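Local coordinates for transmembrane protein (Bartonella henselae, PDB 3PAM), which probably acts, as part of a larger solute-binding protein, in an ABC-type oligopeptide transport system, at residues Y50-S54 against I55-I59; D76-P80 against E81-G85; G191-Q194 against I195-S199; H230-V233 against D234-A238; A238-A241 against L242-L246. One frame throughout, in Å; residues are numbered along the deposited sequence.

Every contact is local, joining neighbouring pieces of one continuous stretch, and along the chain they follow in series without nesting or crossing. Contact 1 closes a turn in the loop between strand 45-46 and helix 65-71. Contact 2 starts the short helix 80-84, and contact 3 makes up the short helix 193-198 with its entry. Contact 4 begins helix 232-249 and contact 5 continues it, the two sharing Ala238. That long helix ties the others together: contact 1 touches both contacts 4 and 5, with Arg240 and Asp243 hydrogen-bonded to its loop, while Val82 O of contact 2 is hydrogen-bonded to Arg244, and Trp198 of contact 3 packs on Leu246.

Contact 1. Residues Y50-S54 against I55-I59; sequences YWDGS and ILSSI
Ser54 and Ser57 join across a tight bend in which Ser57 N donates to Ser54 O over 3.1 Å. The N-H points well at the oxygen (162°), yet it arrives from above the carbonyl plane, an approach that goes with the tight reversal of the chain. Ser54 OG also lies close to Leu56 N, but crowding in the model makes that bond doubtful. Beside the bend Trp51 meets Leu56: CB faces CB at 3.9 Å, and Leu56 CD1 comes obliquely to the indole at CD1, 4.1 Å away. The two apolar chains thus cover one flank of the loop, and the indole continues inward to Val239 of helix 232-249. Ser57 serves the polar flank. Its OG, anti to the backbone N (chi1 -167°), takes up a water at 2.5 Å from OG; the same water accepts from Trp51 N at 2.8 Å and donates to Asp52 OD1. A second water links Ser57 OG with Gly53 N, so a small hydroxyl holds the two arms through solvent. Asp52 itself is fixed from outside, by the backbone N of Glu48 and Gly49. Gly53 suits its positive phi. The bend from Ser54 to Ser57 is a type I beta turn.

Contact 2. Residues D76-P80 against E81-G85; sequences DAVLP and EVMDG
Val78 reaches over the first turn of helix 80-84, its CG1 lying 3.7 Å from Val82 CB and equally 3.7 Å from CG of Met83, a selenomethionine. CG1 stands anti to the backbone N (chi1 -175°), which sends this methyl into the angle between the two helical side chains; those of Val78 and Met83 cross at about a right angle. Next to it Leu79 CB rests on Val82 CG2 at 3.8 Å. This is the tight, apolar side, and branched valines fill it well: Val78 and Val82 both go on to touch helix 232-249, and Val78 and Met83 meet Leu71. On the other side lie the exposed Pro80 and Asp84. The proline ring runs alongside the Glu81 chain, whose bend at chi2 folds OE2 back to 3.3 Å from Leu79 CB, a carboxylate oxygen set beside hydrocarbon. Asp84 sits at the last turn of the helix, where its OD2 accepts from Ser86 N. Leu79, at the N-cap position, has no polar side chain, but its O accepts from Met83 N at 2.8 Å in the carbonyl plane, and weakly from Val82 N. Pro80, with no N-H to satisfy, fits the first helical turn. The chemistry therefore implies a helix start held by backbone bonds and hydrophobic cover, with no side-chain cap supplied by Leu79.

Contact 3. Residues G191-Q194 against I195-S199; sequences GNEQ and INRWS
Gln194 and Trp198 stand one turn apart on the short helix 193-198, and their side chains run together in the same direction. The amide lies only 25° from the plane of the indole and brings OE1 to its edge, 3.4 Å from Trp198 CD1. Close by, in the plane of both the indole and the Arg197 guanidinium, sits a water that donates to Gln194 OE1 at 2.7 Å and accepts from Trp198 NE1 at 3.0 Å and from Arg197 NH1. Three side chains thus share one water, which suits side chains that carry N-H donors and an amide oxygen in a largely buried place. Arg197 extends from CG to NE alongside Glu193, whose CG lies over one face of the guanidinium, toward its rim, 4.0 Å above the plane. The carboxylate stands perpendicular to the guanidinium, its charged atoms not touching it; the opposite charges may still attract weakly.

Further out, Glu193 positions the amide. Its OE2 accepts from Gln194 NE2 at 3.0 Å, from above the carboxylate plane, and from Gly191 N at 3.0 Å on the same face, so two bonds hold that oxygen. The bend of Gln194 at chi2 (-51°) turns the amide back to allow this. Trp51 and Leu242 touch Gln194, while Leu246 packs on Trp198. Backbone bonds supply the frame, Trp198 N reaching Gln194 O at 2.9 Å. At the far end Ser199 OG donates to Ile195 O at 2.7 Å, on the face opposite to that used by Ser199 N.

Contact 4. Residues H230-V233 against D234-A238; sequences HSQV and DFIAA
Ser231 O accepts from Phe235 N at 3.0 Å, the first of three i to i+4 bonds that set the helix going; Gln232 O then receives Ile236 N and Val233 O receives Ala237 N, each close to straight. Before them the chain is extended at Ser231, and it turns helical at Gln232. Ser231 holds the N-cap position, where a short hydroxyl side chain can turn back on the opening turn. Its OG, set between the backbone N and the carbonyl carbon (chi1 65°), accepts from Asp234 N; at 3.4 Å this capping bond is weak. Asp234 lies beside the same hydroxyl, OG being 3.5 Å from its CG. Its OD2 accepts a hydrogen bond from a water 2.8 Å away, which in turn accepts from His230 N at 2.7 Å from that nitrogen, so the water bridges the residue before the cap to the helix. An acid near the N terminus of a helix would probably be favoured by the helix dipole. On another side Gln232 CG meets Ile236 CD1 at 3.6 Å, the hydrocarbon part of the glutamine lying across the methyl. Phe235, with its ring anti to the backbone N, turns away from this first turn. The ring packs on Leu56, Pro190 and Ile226 of helix 217-228; Ile236 also touches Leu56, and Ala237, small enough for close approach, lies against helix 65-71.

Contact 5. Residues A238-A241 against L242-L246; sequences AVRA and LDRIL
Within the long helix 232-249, Val239 and Asp243 are joined by a nearly straight backbone bond, Asp243 N to Val239 O at 2.9 Å (173°). The same i to i+4 pattern carries Leu242 N to Ala238 O at 3.0 Å, Arg244 N to Arg240 O and Ile245 N to Ala241 O, so each backbone oxygen of 238-241 is satisfied. Side chains meet sparingly. Arg244 runs extended from CG to NE, and its NH1 comes obliquely to Arg240 CB at 4.1 Å. The two guanidinium groups do not touch, and each has its own partner: Arg240 NH1 bonds Ile55 O, while Arg244 NH1 forms a salt bridge with Glu67 and its NE donates to Val82 O. Asp243, with CG anti to the backbone N (chi1 -169°), sends its oxygens to Tyr50 N and Ser58 OG. An acid suits the place, its two oxygens accepting from a backbone N-H and meeting a serine hydroxyl of the 50-59 loop. Ala241 is small where Glu67 lies against it, whereas Leu242 faces Gln194, and Ile245 lies between helices 217-228 and 65-71. The arrangement is that of a buried alpha helix whose polar side chains bond to that loop and to helices 65-71 and 80-84, while its apolar ones pack mainly on helices 217-228, 193-198 and 65-71.

Contact 1. Residues Y50-S54 against I55-I59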
# COMPACT_ATOMS: atom_id res chain seq x y z
N TYR A 50 8.70 -3.29 0.63
CA TYR A 50 8.86 -2.83 1.97
C TYR A 50 10.27 -2.94 2.51
O TYR A 50 10.56 -2.33 3.48
CB TYR A 50 7.86 -3.53 2.87
CG TYR A 50 6.46 -3.12 2.56
CD1 TYR A 50 5.86 -2.10 3.25
CD2 TYR A 50 5.76 -3.72 1.56
CE1 TYR A 50 4.62 -1.71 2.96
CE2 TYR A 50 4.52 -3.34 1.27
CZ TYR A 50 3.95 -2.33 1.98
OH TYR A 50 2.70 -1.91 1.71
N TRP A 51 11.14 -3.67 1.86
CA TRP A 51 12.51 -3.70 2.29
C TRP A 51 13.41 -3.59 1.07
O TRP A 51 14.27 -4.41 0.88
CB TRP A 51 12.79 -4.97 3.07
CG TRP A 51 12.32 -4.86 4.46
CD1 TRP A 51 12.98 -4.32 5.48
CD2 TRP A 51 11.07 -5.29 4.97
NE1 TRP A 51 12.25 -4.38 6.59
CE2 TRP A 51 11.05 -4.96 6.31
CE3 TRP A 51 9.96 -5.90 4.42
CZ2 TRP A 51 9.98 -5.24 7.12
CZ3 TRP A 51 8.92 -6.18 5.21
CH2 TRP A 51 8.93 -5.86 6.55
N ASP A 52 13.13 -2.58 0.25
CA ASP A 52 13.86 -2.27 -1.00
C ASP A 52 15.37 -2.03 -0.87
O ASP A 52 15.81 -1.23 -0.05
CB ASP A 52 13.24 -1.06 -1.71
CG ASP A 52 11.82 -1.34 -2.20
OD1 ASP A 52 11.28 -2.44 -1.94
OD2 ASP A 52 11.25 -0.45 -2.86
N GLY A 53 16.13 -2.72 -1.70
CA GLY A 53 17.57 -2.53 -1.78
C GLY A 53 18.25 -3.06 -0.55
O GLY A 53 19.20 -2.48 -0.05
N SER A 54 17.73 -4.18 -0.06
CA SER A 54 18.23 -4.89 1.09
C SER A 54 18.19 -6.35 0.72
O SER A 54 17.44 -6.75 -0.18
CB SER A 54 17.33 -4.61 2.30
OG SER A 54 17.14 -5.76 3.11
N ILE A 55 19.00 -7.16 1.39
CA ILE A 55 18.96 -8.60 1.23
C ILE A 55 17.56 -9.06 1.70
O ILE A 55 17.09 -10.14 1.35
CB ILE A 55 20.16 -9.26 2.00
CG1 ILE A 55 20.81 -10.40 1.20
CG2 ILE A 55 19.79 -9.64 3.45
CD1 ILE A 55 20.21 -11.79 1.38
N LEU A 56 16.89 -8.19 2.46
CA LEU A 56 15.55 -8.50 2.98
C LEU A 56 14.41 -8.22 2.00
O LEU A 56 13.28 -8.61 2.26
CB LEU A 56 15.28 -7.75 4.29
CG LEU A 56 16.35 -7.80 5.39
CD1 LEU A 56 15.90 -6.92 6.55
CD2 LEU A 56 16.64 -9.24 5.84
N SER A 57 14.70 -7.56 0.89
CA SER A 57 13.68 -7.31 -0.11
C SER A 57 13.34 -8.60 -0.81
O SER A 57 14.21 -9.44 -0.98
CB SER A 57 14.15 -6.30 -1.14
OG SER A 57 13.04 -5.85 -1.90
N SER A 58 12.08 -8.75 -1.21
CA SER A 58 11.64 -9.94 -1.97
C SER A 58 11.52 -9.68 -3.45
O SER A 58 11.17 -10.58 -4.22
CB SER A 58 10.28 -10.43 -1.47
OG SER A 58 9.24 -9.56 -1.89
N ILE A 59 11.81 -8.46 -3.86
CA ILE A 59 11.36 -8.00 -5.16
C ILE A 59 11.80 -8.82 -6.37
O ILE A 59 10.95 -9.18 -7.20
CB ILE A 59 11.57 -6.48 -5.34
CG1 ILE A 59 10.40 -5.76 -4.68
CG2 ILE A 59 11.72 -6.09 -6.83
CD1 ILE A 59 10.78 -4.46 -4.03
O HOH W 1 11.17 -4.76 -0.67
O HOH W 2 14.20 -4.30 -3.59

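Contact 2. Residues D76-P80 against E81-G85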
# COMPACT_ATOMS: atom_id res chain seq x y z
N ASP A 76 -3.97 -17.70 0.29
CA ASP A 76 -4.51 -16.48 -0.31
C ASP A 76 -3.62 -15.25 -0.05
O ASP A 76 -3.93 -14.15 -0.53
CB ASP A 76 -5.92 -16.22 0.23
CG ASP A 76 -6.89 -17.36 -0.07
OD1 ASP A 76 -6.82 -17.96 -1.17
OD2 ASP A 76 -7.76 -17.62 0.80
N ALA A 77 -2.53 -15.44 0.69
CA ALA A 77 -1.69 -14.33 1.14
C ALA A 77 -0.85 -13.69 0.04
O ALA A 77 -0.72 -12.47 -0.02
CB ALA A 77 -0.80 -14.77 2.31
N VAL A 78 -0.27 -14.50 -0.84
CA VAL A 78 0.69 -13.97 -1.80
C VAL A 78 0.24 -14.21 -3.22
O VAL A 78 -0.32 -15.27 -3.52
CB VAL A 78 2.13 -14.52 -1.53
CG1 VAL A 78 3.16 -13.88 -2.45
CG2 VAL A 78 2.54 -14.27 -0.07
N LEU A 79 0.43 -13.21 -4.08
CA LEU A 79 0.18 -13.32 -5.52
C LEU A 79 1.30 -14.12 -6.16
O LEU A 79 2.46 -13.91 -5.81
CB LEU A 79 0.11 -11.95 -6.20
CG LEU A 79 -1.08 -11.05 -5.92
CD1 LEU A 79 -0.76 -9.61 -6.32
CD2 LEU A 79 -2.33 -11.54 -6.65
N PRO A 80 0.95 -15.02 -7.09
CA PRO A 80 1.87 -15.83 -7.87
C PRO A 80 3.06 -15.04 -8.42
O PRO A 80 4.18 -15.50 -8.32
CB PRO A 80 1.00 -16.40 -9.01
CG PRO A 80 -0.39 -15.81 -8.82
CD PRO A 80 -0.45 -15.39 -7.39
N GLU A 81 2.81 -13.86 -8.98
CA GLU A 81 3.90 -13.04 -9.52
C GLU A 81 4.87 -12.61 -8.40
O GLU A 81 6.07 -12.50 -8.63
CB GLU A 81 3.40 -11.80 -10.29
CG GLU A 81 2.05 -11.92 -10.98
CD GLU A 81 0.92 -11.20 -10.23
OE1 GLU A 81 0.77 -9.97 -10.41
OE2 GLU A 81 0.17 -11.86 -9.49
N VAL A 82 4.33 -12.37 -7.21
CA VAL A 82 5.11 -11.99 -6.03
C VAL A 82 5.84 -13.19 -5.41
O VAL A 82 6.95 -13.04 -4.89
CB VAL A 82 4.23 -11.31 -4.94
CG1 VAL A 82 5.08 -10.79 -3.80
CG2 VAL A 82 3.42 -10.17 -5.52
N MSE A 83 5.22 -14.37 -5.46
CA MSE A 83 5.87 -15.61 -5.01
C MSE A 83 7.13 -15.94 -5.82
O MSE A 83 8.08 -16.49 -5.27
CB MSE A 83 4.91 -16.81 -5.05
CG MSE A 83 4.23 -17.14 -3.71
SE MSE A 83 5.42 -17.53 -2.16
CE MSE A 83 5.51 -19.48 -2.30
N ASP A 84 7.13 -15.61 -7.11
CA ASP A 84 8.23 -16.00 -8.01
C ASP A 84 9.26 -14.91 -8.31
O ASP A 84 10.31 -15.19 -8.87
CB ASP A 84 7.71 -16.66 -9.30
CG ASP A 84 6.92 -15.71 -10.19
OD1 ASP A 84 6.05 -16.19 -10.95
OD2 ASP A 84 7.16 -14.49 -10.15
N GLY A 85 8.98 -13.67 -7.93
CA GLY A 85 9.93 -12.57 -8.10
C GLY A 85 9.80 -11.86 -9.43
O GLY A 85 10.64 -11.03 -9.79

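Contact 3. Residues G191-Q194 against I195-S199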
# COMPACT_ATOMS: atom_id res chain seq x y z
N GLY A 191 12.53 -5.60 13.87
CA GLY A 191 12.38 -6.18 15.18
C GLY A 191 10.96 -6.01 15.68
O GLY A 191 9.98 -6.09 14.89
N ASN A 192 10.85 -5.78 17.00
CA ASN A 192 9.58 -5.66 17.71
C ASN A 192 8.68 -4.56 17.18
O ASN A 192 7.47 -4.60 17.38
CB ASN A 192 9.82 -5.38 19.20
CG ASN A 192 10.34 -6.59 19.95
OD1 ASN A 192 10.38 -7.69 19.40
ND2 ASN A 192 10.74 -6.39 21.20
N GLU A 193 9.26 -3.54 16.54
CA GLU A 193 8.44 -2.46 16.02
C GLU A 193 7.45 -2.96 14.96
O GLU A 193 6.45 -2.30 14.71
CB GLU A 193 9.28 -1.28 15.49
CG GLU A 193 9.91 -1.49 14.12
CD GLU A 193 10.98 -2.54 14.14
OE1 GLU A 193 11.35 -2.99 15.25
OE2 GLU A 193 11.46 -2.91 13.04
N GLN A 194 7.73 -4.14 14.38
CA GLN A 194 6.87 -4.72 13.36
C GLN A 194 5.48 -4.99 13.92
O GLN A 194 4.49 -4.80 13.22
CB GLN A 194 7.45 -6.01 12.76
CG GLN A 194 8.75 -5.87 11.93
CD GLN A 194 8.65 -4.81 10.86
OE1 GLN A 194 7.71 -4.81 10.05
NE2 GLN A 194 9.59 -3.89 10.85
N ILE A 195 5.41 -5.40 15.19
CA ILE A 195 4.14 -5.72 15.83
C ILE A 195 3.25 -4.49 15.89
O ILE A 195 2.05 -4.59 15.66
CB ILE A 195 4.32 -6.28 17.27
CG1 ILE A 195 5.41 -7.36 17.32
CG2 ILE A 195 2.98 -6.80 17.85
CD1 ILE A 195 5.78 -7.80 18.77
N ASN A 196 3.84 -3.34 16.24
CA ASN A 196 3.14 -2.06 16.28
C ASN A 196 2.66 -1.61 14.88
O ASN A 196 1.63 -0.96 14.75
CB ASN A 196 4.08 -1.02 16.88
CG ASN A 196 3.36 0.24 17.31
OD1 ASN A 196 2.20 0.21 17.72
ND2 ASN A 196 4.06 1.37 17.22
N ARG A 197 3.38 -2.00 13.84
CA ARG A 197 3.01 -1.56 12.48
C ARG A 197 1.95 -2.43 11.81
O ARG A 197 1.04 -1.91 11.15
CB ARG A 197 4.24 -1.54 11.58
CG ARG A 197 5.37 -0.70 12.09
CD ARG A 197 6.59 -0.86 11.20
NE ARG A 197 7.53 0.24 11.38
CZ ARG A 197 8.66 0.39 10.68
NH1 ARG A 197 9.02 -0.50 9.75
NH2 ARG A 197 9.44 1.43 10.93
N TRP A 198 2.07 -3.75 11.95
CA TRP A 198 1.30 -4.66 11.10
C TRP A 198 0.43 -5.68 11.81
O TRP A 198 -0.38 -6.33 11.15
CB TRP A 198 2.24 -5.44 10.19
CG TRP A 198 3.04 -4.57 9.31
CD1 TRP A 198 4.36 -4.35 9.38
CD2 TRP A 198 2.55 -3.78 8.24
NE1 TRP A 198 4.75 -3.47 8.41
CE2 TRP A 198 3.66 -3.10 7.69
CE3 TRP A 198 1.28 -3.58 7.67
CZ2 TRP A 198 3.55 -2.23 6.59
CZ3 TRP A 198 1.17 -2.73 6.60
CH2 TRP A 198 2.30 -2.07 6.06
N SER A 199 0.60 -5.86 13.12
CA SER A 199 -0.06 -6.97 13.78
C SER A 199 -1.54 -6.64 13.90
O SER A 199 -1.93 -5.46 13.96
CB SER A 199 0.53 -7.22 15.16
OG SER A 199 -0.02 -6.29 16.07
O HOH W 3 7.71 -2.84 8.18

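Contact 4. Residues H230-V233 against D234-A238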
# COMPACT_ATOMS: atom_id res chain seq x y z
N HIS A 230 16.75 -17.63 14.66
CA HIS A 230 18.04 -17.72 15.34
C HIS A 230 19.16 -17.89 14.35
O HIS A 230 20.29 -18.07 14.73
CB HIS A 230 18.03 -18.86 16.36
CG HIS A 230 17.04 -18.67 17.46
ND1 HIS A 230 16.13 -19.64 17.83
CD2 HIS A 230 16.79 -17.60 18.26
CE1 HIS A 230 15.38 -19.19 18.81
NE2 HIS A 230 15.76 -17.96 19.09
N SER A 231 18.83 -17.82 13.08
CA SER A 231 19.84 -17.85 12.05
C SER A 231 19.53 -16.83 10.98
O SER A 231 18.38 -16.42 10.76
CB SER A 231 20.00 -19.26 11.44
OG SER A 231 18.83 -19.66 10.76
N GLN A 232 20.60 -16.39 10.35
CA GLN A 232 20.59 -15.56 9.17
C GLN A 232 19.60 -16.05 8.12
O GLN A 232 18.79 -15.26 7.63
CB GLN A 232 22.00 -15.57 8.60
CG GLN A 232 22.16 -14.79 7.34
CD GLN A 232 22.54 -13.36 7.61
OE1 GLN A 232 21.94 -12.69 8.45
NE2 GLN A 232 23.54 -12.88 6.88
N VAL A 233 19.64 -17.33 7.78
CA VAL A 233 18.75 -17.90 6.76
C VAL A 233 17.25 -17.80 7.14
O VAL A 233 16.42 -17.40 6.31
CB VAL A 233 19.16 -19.36 6.38
CG1 VAL A 233 18.25 -19.93 5.33
CG2 VAL A 233 20.60 -19.40 5.87
N ASP A 234 16.91 -18.15 8.39
CA ASP A 234 15.50 -18.14 8.83
C ASP A 234 14.94 -16.75 8.92
O ASP A 234 13.80 -16.53 8.60
CB ASP A 234 15.33 -18.86 10.17
CG ASP A 234 15.48 -20.34 10.05
OD1 ASP A 234 15.61 -20.81 8.90
OD2 ASP A 234 15.48 -21.06 11.08
N PHE A 235 15.78 -15.81 9.36
CA PHE A 235 15.39 -14.41 9.48
C PHE A 235 15.13 -13.73 8.14
O PHE A 235 14.18 -12.98 7.99
CB PHE A 235 16.48 -13.66 10.23
CG PHE A 235 16.17 -12.24 10.48
CD1 PHE A 235 15.50 -11.86 11.64
CD2 PHE A 235 16.57 -11.27 9.56
CE1 PHE A 235 15.23 -10.52 11.88
CE2 PHE A 235 16.28 -9.93 9.79
CZ PHE A 235 15.63 -9.56 10.94
N ILE A 236 16.00 -14.00 7.17
CA ILE A 236 15.87 -13.45 5.81
C ILE A 236 14.61 -13.99 5.14
O ILE A 236 13.88 -13.25 4.47
CB ILE A 236 17.17 -13.74 4.97
CG1 ILE A 236 18.32 -12.83 5.44
CG2 ILE A 236 16.94 -13.62 3.45
CD1 ILE A 236 19.71 -13.31 5.10
N ALA A 237 14.31 -15.27 5.36
CA ALA A 237 13.11 -15.88 4.77
C ALA A 237 11.82 -15.35 5.40
O ALA A 237 10.80 -15.16 4.71
CB ALA A 237 13.20 -17.41 4.86
N ALA A 238 11.85 -15.11 6.71
CA ALA A 238 10.69 -14.54 7.40
C ALA A 238 10.37 -13.10 6.95
O ALA A 238 9.19 -12.77 6.71
CB ALA A 238 10.87 -14.62 8.87
O HOH W 4 15.85 -19.95 13.62

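Contact 5. Residues A238-A241 against L242-L246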
# COMPACT_ATOMS: atom_id res chain seq x y z
N ALA A 238 11.85 -15.11 6.71
CA ALA A 238 10.69 -14.54 7.40
C ALA A 238 10.37 -13.10 6.95
O ALA A 238 9.19 -12.77 6.71
CB ALA A 238 10.87 -14.62 8.87
N VAL A 239 11.39 -12.25 6.84
CA VAL A 239 11.17 -10.88 6.39
C VAL A 239 10.75 -10.86 4.93
O VAL A 239 9.82 -10.13 4.55
CB VAL A 239 12.43 -10.01 6.56
CG1 VAL A 239 12.18 -8.62 6.01
CG2 VAL A 239 12.78 -9.90 8.03
N ARG A 240 11.42 -11.66 4.11
CA ARG A 240 11.08 -11.76 2.70
C ARG A 240 9.65 -12.24 2.52
O ARG A 240 8.90 -11.70 1.70
CB ARG A 240 12.09 -12.63 1.94
CG ARG A 240 12.93 -11.81 0.96
CD ARG A 240 14.44 -11.98 1.12
NE ARG A 240 14.96 -13.13 0.38
CZ ARG A 240 16.19 -13.23 -0.12
NH1 ARG A 240 17.07 -12.25 0.01
NH2 ARG A 240 16.54 -14.32 -0.77
N ALA A 241 9.24 -13.23 3.31
CA ALA A 241 7.87 -13.70 3.22
C ALA A 241 6.88 -12.59 3.61
O ALA A 241 5.87 -12.38 2.93
CB ALA A 241 7.66 -14.94 4.03
N LEU A 242 7.19 -11.86 4.68
CA LEU A 242 6.35 -10.72 5.07
C LEU A 242 6.22 -9.69 3.95
O LEU A 242 5.11 -9.26 3.63
CB LEU A 242 6.86 -10.08 6.35
CG LEU A 242 6.10 -8.84 6.86
CD1 LEU A 242 4.59 -9.14 7.01
CD2 LEU A 242 6.69 -8.29 8.16
N ASP A 243 7.34 -9.27 3.36
CA ASP A 243 7.32 -8.35 2.23
C ASP A 243 6.33 -8.81 1.14
O ASP A 243 5.58 -8.02 0.59
CB ASP A 243 8.73 -8.20 1.64
CG ASP A 243 8.82 -7.06 0.64
OD1 ASP A 243 8.21 -6.01 0.89
OD2 ASP A 243 9.52 -7.21 -0.40
N ARG A 244 6.32 -10.11 0.92
CA ARG A 244 5.55 -10.76 -0.08
C ARG A 244 4.05 -10.66 0.16
O ARG A 244 3.29 -10.50 -0.74
CB ARG A 244 5.98 -12.20 -0.16
CG ARG A 244 6.84 -12.47 -1.33
CD ARG A 244 7.70 -13.73 -1.30
NE ARG A 244 8.54 -13.64 -2.47
CZ ARG A 244 9.83 -13.85 -2.53
NH1 ARG A 244 10.49 -14.25 -1.48
NH2 ARG A 244 10.45 -13.66 -3.66
N ILE A 245 3.67 -10.76 1.41
CA ILE A 245 2.31 -10.58 1.89
C ILE A 245 1.89 -9.12 1.85
O ILE A 245 0.75 -8.82 1.51
CB ILE A 245 2.16 -11.10 3.33
CG1 ILE A 245 2.38 -12.61 3.33
CG2 ILE A 245 0.78 -10.75 3.91
CD1 ILE A 245 2.29 -13.24 4.67
N LEU A 246 2.79 -8.22 2.21
CA LEU A 246 2.41 -6.83 2.30
C LEU A 246 2.29 -6.23 0.91
O LEU A 246 1.40 -5.44 0.63
CB LEU A 246 3.42 -6.07 3.15
CG LEU A 246 3.49 -6.53 4.60
CD1 LEU A 246 4.53 -5.71 5.34
CD2 LEU A 246 2.15 -6.40 5.25